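Local coordinates for isomaltodextranase (Arthrobacter globiformis, PDB 5AWO), which hydrolyses (1->6)-alpha-D-glucosidic linkages in polysaccharides such as dextran, releasing successive isomaltose units from the non-reducing chain ends, at residues F251-A256 / S303-R308; G298-S303 / E394-Q399. All coordinates share one frame; numbering follows the deposited sequence.

Interaction 1 (F251-A256 / S303-R308); sequences FQDGSA and SHRNGR
D253 meets H304 and R305 where the backbone turns on both sides: Q252, D253 and G254 have left-handed backbone angles before S255 goes right-handed, and H304 and R305 lie in the 3-10 turn 303-305. The D253 carboxylate and the H304 ring meet head-on, their planes 21° apart. H304 NE2 donates to D253 OD1 at 2.8 Å, almost straight (178°). The bond lies in the ring plane and uses the syn lone pair of OD1. On D253, CG is anti to the backbone N (chi1 -161°), which carries the carboxylate out to the ring edge. H304 ND1 is hydrogen-bonded to R391 NH1, so both ring nitrogens are engaged.

In the GH27 TIM barrel, this contact ties helix 251-260, after strand 242-245, to the loop leading into strand 312-314. It lies near the protein surface, away from the catalytic aspartates.

Two nitrogens on one flank of R305 converge on a single backbone oxygen. R305 NE and R305 NH2 each donate to D253 O at 3.0 Å, and that oxygen lies close to the guanidinium plane. D253 OD2 sits over a guanidinium face, 3.7 Å from R305 NH2, a long salt bridge of charge alone. A leucine in place of R305 would probably leave D253 O without these two donors and the carboxylate without this positive neighbour.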
loop_
_atom_site.group_PDB
_atom_site.type_symbol
_atom_site.label_atom_id
_atom_site.label_comp_id
_atom_site.label_asym_id
_atom_site.label_seq_id
_atom_site.Cartn_x
_atom_site.Cartn_y
_atom_site.Cartn_z
ATOM N N PHE A 251 0.742 -14.895 4.755
ATOM C CA PHE A 251 0.173 -15.764 5.766
ATOM C C PHE A 251 -0.233 -14.971 7.032
ATOM O O PHE A 251 0.249 -13.864 7.298
ATOM C CB PHE A 251 1.189 -16.866 6.140
ATOM C CG PHE A 251 1.485 -17.855 5.045
ATOM C CD1 PHE A 251 0.476 -18.418 4.266
ATOM C CD2 PHE A 251 2.795 -18.274 4.825
ATOM C CE1 PHE A 251 0.773 -19.359 3.283
ATOM C CE2 PHE A 251 3.093 -19.211 3.844
ATOM C CZ PHE A 251 2.079 -19.754 3.071
ATOM N N GLN A 252 -1.139 -15.550 7.804
ATOM C CA GLN A 252 -1.625 -14.936 9.034
ATOM C C GLN A 252 -2.097 -13.496 8.782
ATOM O O GLN A 252 -1.715 -12.560 9.475
ATOM C CB GLN A 252 -0.538 -14.952 10.113
ATOM C CG GLN A 252 0.028 -16.321 10.441
ATOM C CD GLN A 252 0.998 -16.243 11.608
ATOM O OE1 GLN A 252 2.031 -15.579 11.524
ATOM N NE2 GLN A 252 0.656 -16.898 12.715
ATOM N N ASP A 253 -2.941 -13.356 7.758
ATOM C CA ASP A 253 -3.547 -12.074 7.401
ATOM C C ASP A 253 -2.468 -11.021 7.161
ATOM O O ASP A 253 -2.589 -9.877 7.562
ATOM C CB ASP A 253 -4.528 -11.652 8.491
ATOM C CG ASP A 253 -5.542 -10.605 8.024
ATOM O OD1 ASP A 253 -5.730 -10.405 6.804
ATOM O OD2 ASP A 253 -6.180 -9.994 8.907
ATOM N N GLY A 254 -1.421 -11.427 6.463
ATOM C CA GLY A 254 -0.351 -10.524 6.103
ATOM C C GLY A 254 0.533 -9.998 7.230
ATOM O O GLY A 254 1.160 -8.947 7.074
ATOM N N SER A 255 0.638 -10.733 8.340
ATOM C CA SER A 255 1.281 -10.165 9.519
ATOM C C SER A 255 2.763 -9.781 9.328
ATOM O O SER A 255 3.176 -8.715 9.761
ATOM C CB SER A 255 1.134 -11.122 10.708
ATOM O OG SER A 255 1.795 -12.330 10.471
ATOM N N ALA A 256 3.535 -10.653 8.698
ATOM C CA ALA A 256 4.968 -10.409 8.527
ATOM C C ALA A 256 5.221 -9.255 7.568
ATOM O O ALA A 256 6.122 -8.407 7.775
ATOM C CB ALA A 256 5.669 -11.672 8.070
ATOM N N SER A 303 -8.189 -4.733 1.641
ATOM C CA SER A 303 -8.447 -3.366 2.043
ATOM C C SER A 303 -8.453 -3.125 3.549
ATOM O O SER A 303 -8.159 -2.021 3.977
ATOM C CB SER A 303 -9.746 -2.837 1.427
ATOM O OG SER A 303 -10.887 -3.555 1.848
ATOM N N HIS A 304 -8.805 -4.148 4.318
ATOM C CA HIS A 304 -8.769 -4.040 5.793
ATOM C C HIS A 304 -7.349 -3.771 6.313
ATOM O O HIS A 304 -7.179 -3.319 7.468
ATOM C CB HIS A 304 -9.378 -5.269 6.462
ATOM C CG HIS A 304 -8.677 -6.545 6.140
ATOM N ND1 HIS A 304 -8.746 -7.134 4.893
ATOM C CD2 HIS A 304 -7.866 -7.334 6.883
ATOM C CE1 HIS A 304 -8.007 -8.226 4.885
ATOM N NE2 HIS A 304 -7.443 -8.355 6.076
ATOM N N ARG A 305 -6.328 -4.044 5.493
ATOM C CA ARG A 305 -4.929 -3.778 5.829
ATOM C C ARG A 305 -4.360 -2.483 5.256
ATOM O O ARG A 305 -3.141 -2.240 5.380
ATOM C CB ARG A 305 -4.062 -4.956 5.371
ATOM C CG ARG A 305 -4.324 -6.261 6.118
ATOM C CD ARG A 305 -4.146 -6.068 7.619
ATOM N NE ARG A 305 -3.734 -7.262 8.316
ATOM C CZ ARG A 305 -3.492 -7.311 9.623
ATOM N NH1 ARG A 305 -3.711 -6.232 10.371
ATOM N NH2 ARG A 305 -3.069 -8.462 10.148
ATOM N N ASN A 306 -5.204 -1.665 4.624
ATOM C CA ASN A 306 -4.691 -0.457 3.980
ATOM C C ASN A 306 -4.755 0.768 4.899
ATOM O O ASN A 306 -5.201 0.666 6.044
ATOM C CB ASN A 306 -5.346 -0.216 2.624
ATOM C CG ASN A 306 -6.731 0.392 2.702
ATOM O OD1 ASN A 306 -7.170 0.914 3.727
ATOM N ND2 ASN A 306 -7.424 0.389 1.561
ATOM N N GLY A 307 -4.249 1.892 4.421
ATOM C CA GLY A 307 -4.372 3.178 5.114
ATOM C C GLY A 307 -3.126 3.656 5.832
ATOM O O GLY A 307 -2.104 2.985 5.869
ATOM N N ARG A 308 -3.225 4.840 6.411
ATOM C CA ARG A 308 -2.053 5.495 6.951
ATOM C C ARG A 308 -1.408 4.667 8.053
ATOM O O ARG A 308 -2.058 4.336 9.056
ATOM C CB ARG A 308 -2.402 6.894 7.494
ATOM C CG ARG A 308 -3.047 7.836 6.479
ATOM C CD ARG A 308 -2.345 7.864 5.126
ATOM N NE ARG A 308 -3.005 8.810 4.212
ATOM C CZ ARG A 308 -2.692 10.099 4.072
ATOM N NH1 ARG A 308 -1.684 10.657 4.744
ATOM N NH2 ARG A 308 -3.363 10.851 3.217
#

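Interaction 2 (G298-S303 / E394-Q399); sequences GFTGWS and ERWAGQ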
loop_
_atom_site.group_PDB
_atom_site.type_symbol
_atom_site.label_atom_id
_atom_site.label_comp_id
_atom_site.label_asym_id
_atom_site.label_seq_id
_atom_site.Cartn_x
_atom_site.Cartn_y
_atom_site.Cartn_z
ATOM N N GLY A 298 -8.326 -8.343 -5.330
ATOM C CA GLY A 298 -7.237 -8.223 -4.381
ATOM C C GLY A 298 -7.243 -6.926 -3.584
ATOM O O GLY A 298 -6.973 -6.922 -2.366
ATOM N N PHE A 299 -7.496 -5.796 -4.235
ATOM C CA PHE A 299 -7.603 -4.540 -3.518
ATOM C C PHE A 299 -8.760 -4.645 -2.532
ATOM O O PHE A 299 -8.635 -4.226 -1.365
ATOM C CB PHE A 299 -7.889 -3.372 -4.465
ATOM C CG PHE A 299 -6.689 -2.841 -5.234
ATOM C CD1 PHE A 299 -5.470 -2.563 -4.619
ATOM C CD2 PHE A 299 -6.820 -2.538 -6.587
ATOM C CE1 PHE A 299 -4.418 -2.003 -5.330
ATOM C CE2 PHE A 299 -5.773 -1.992 -7.298
ATOM C CZ PHE A 299 -4.571 -1.720 -6.667
ATOM N N THR A 300 -9.908 -5.160 -2.993
ATOM C CA THR A 300 -11.082 -5.283 -2.116
ATOM C C THR A 300 -10.776 -6.185 -0.913
ATOM O O THR A 300 -11.079 -5.857 0.242
ATOM C CB THR A 300 -12.277 -5.791 -2.904
ATOM O OG1 THR A 300 -12.597 -4.851 -3.940
ATOM C CG2 THR A 300 -13.502 -5.992 -2.030
ATOM N N GLY A 301 -10.160 -7.315 -1.186
ATOM C CA GLY A 301 -9.875 -8.343 -0.176
ATOM C C GLY A 301 -8.830 -7.999 0.854
ATOM O O GLY A 301 -8.919 -8.485 1.985
ATOM N N TRP A 302 -7.862 -7.148 0.484
ATOM C CA TRP A 302 -6.794 -6.742 1.398
ATOM C C TRP A 302 -7.039 -5.344 1.951
ATOM O O TRP A 302 -6.205 -4.840 2.705
ATOM C CB TRP A 302 -5.427 -6.840 0.686
ATOM C CG TRP A 302 -4.910 -8.238 0.659
ATOM C CD1 TRP A 302 -4.700 -9.039 -0.420
ATOM C CD2 TRP A 302 -4.523 -9.003 1.810
ATOM N NE1 TRP A 302 -4.200 -10.244 -0.016
ATOM C CE2 TRP A 302 -4.083 -10.251 1.353
ATOM C CE3 TRP A 302 -4.493 -8.735 3.195
ATOM C CZ2 TRP A 302 -3.654 -11.255 2.222
ATOM C CZ3 TRP A 302 -4.046 -9.702 4.039
ATOM C CH2 TRP A 302 -3.629 -10.956 3.571
ATOM N N SER A 303 -8.189 -4.733 1.641
ATOM C CA SER A 303 -8.447 -3.366 2.043
ATOM C C SER A 303 -8.453 -3.125 3.549
ATOM O O SER A 303 -8.159 -2.021 3.977
ATOM C CB SER A 303 -9.746 -2.837 1.427
ATOM O OG SER A 303 -10.887 -3.555 1.848
ATOM N N GLU A 394 -16.984 -2.827 -6.680
ATOM C CA GLU A 394 -17.327 -1.869 -7.706
ATOM C C GLU A 394 -17.648 -0.463 -7.203
ATOM O O GLU A 394 -17.939 0.411 -7.988
ATOM C CB GLU A 394 -18.486 -2.403 -8.525
ATOM C CG GLU A 394 -18.122 -3.632 -9.339
ATOM C CD GLU A 394 -19.314 -4.166 -10.069
ATOM O OE1 GLU A 394 -20.312 -4.582 -9.424
ATOM O OE2 GLU A 394 -19.273 -4.183 -11.334
ATOM N N ARG A 395 -17.618 -0.249 -5.884
ATOM C CA ARG A 395 -17.871 1.074 -5.319
ATOM C C ARG A 395 -16.852 1.347 -4.226
ATOM O O ARG A 395 -16.793 0.600 -3.215
ATOM C CB ARG A 395 -19.293 1.152 -4.749
ATOM C CG ARG A 395 -20.353 1.011 -5.830
ATOM C CD ARG A 395 -21.770 1.219 -5.298
ATOM N NE ARG A 395 -22.137 0.083 -4.464
ATOM C CZ ARG A 395 -23.075 0.081 -3.522
ATOM N NH1 ARG A 395 -23.789 1.170 -3.235
ATOM N NH2 ARG A 395 -23.305 -1.045 -2.866
ATOM N N TRP A 396 -16.090 2.411 -4.411
ATOM C CA TRP A 396 -14.933 2.751 -3.556
ATOM C C TRP A 396 -15.030 4.186 -3.064
ATOM O O TRP A 396 -15.491 5.062 -3.793
ATOM C CB TRP A 396 -13.636 2.613 -4.364
ATOM C CG TRP A 396 -13.232 1.183 -4.563
ATOM C CD1 TRP A 396 -13.799 0.266 -5.397
ATOM C CD2 TRP A 396 -12.182 0.513 -3.874
ATOM N NE1 TRP A 396 -13.169 -0.943 -5.260
ATOM C CE2 TRP A 396 -12.182 -0.823 -4.315
ATOM C CE3 TRP A 396 -11.263 0.906 -2.901
ATOM C CZ2 TRP A 396 -11.277 -1.764 -3.820
ATOM C CZ3 TRP A 396 -10.372 -0.020 -2.416
ATOM C CH2 TRP A 396 -10.388 -1.343 -2.875
ATOM N N ALA A 397 -14.602 4.415 -1.828
ATOM C CA ALA A 397 -14.483 5.787 -1.331
ATOM C C ALA A 397 -13.370 5.882 -0.317
ATOM O O ALA A 397 -13.099 4.928 0.415
ATOM C CB ALA A 397 -15.779 6.266 -0.686
ATOM N N GLY A 398 -12.707 7.031 -0.309
ATOM C CA GLY A 398 -11.749 7.335 0.723
ATOM C C GLY A 398 -11.749 8.812 1.010
ATOM O O GLY A 398 -12.134 9.624 0.177
ATOM N N GLN A 399 -11.262 9.157 2.212
ATOM C CA GLN A 399 -11.266 10.530 2.665
ATOM C C GLN A 399 -9.890 11.088 2.680
ATOM O O GLN A 399 -8.930 10.414 3.088
ATOM C CB GLN A 399 -11.852 10.611 4.071
ATOM C CG GLN A 399 -12.154 12.026 4.511
ATOM C CD GLN A 399 -13.046 12.058 5.749
ATOM O OE1 GLN A 399 -13.114 11.101 6.551
ATOM N NE2 GLN A 399 -13.781 13.162 5.883
#
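W396 reaches from strand 395-399 to F299 and T300 on helix 295-302. The two backbones stay well apart. The closest CA atoms, T300 CA and W396 CA, are 9.0 Å from each other, and the indole bridges the distance.

The apolar contact is made by the six-membered part of the indole. W396 CH2 lies 3.6 Å from F299 CB. The ring edge points at the peptide between the two helix residues, with F299 C and T300 N near the ring plane. W396 CH2 is also 3.7 Å from F299 O. Of the F299 side chain, CB makes the contact. Its ring turns away to pack on L335, M336 and A339 of helix 326-339. W396 touches A338 of the same helix, and also P376.

The polar ends of T300 and W396 bond close to home. T300 OG1 approaches W396 CZ2 obliquely at 3.4 Å, a packing contact. OG1 lies beside the backbone N of T300 (chi1 -62°) and is hydrogen-bonded to F296 O, one turn back in the helix. W396 NE1 is hydrogen-bonded to T393 O, which helps fix the rotation of the indole. S303 OG donates to T300 O at 2.8 Å. Polar links to the sandwich run from R391 NH1 to T300 O and from Y378 OH to S303 OG.

The arrangement is a buried joint between two domains. A tryptophan of the antiparallel beta sandwich is set against helices of the TIM barrel, the barrel-plus-sandwich core of GH27 enzymes, here followed by a carbohydrate-binding module.

Overall arrangement
Interaction 1 is a polar surface contact within the barrel, built from a carboxylate, an imidazole, a guanidinium and a backbone carbonyl. Interaction 2 is buried and mostly apolar, and joins the barrel to the beta sandwich. Their centres are about 13 Å apart. S303 belongs to both, at the point where helix 295-302 passes into the loop of interaction 1. W302 adds a second link: its ring packs against D253 and G254, with W302 CZ3 3.3 Å from D253 OD1. R391 connects the two from the sandwich side, since its NH1 bonds to both H304 ND1 and T300 O. Hydrogen bonds bridge the segments of interaction 1. The segments of interaction 2 meet by packing alone.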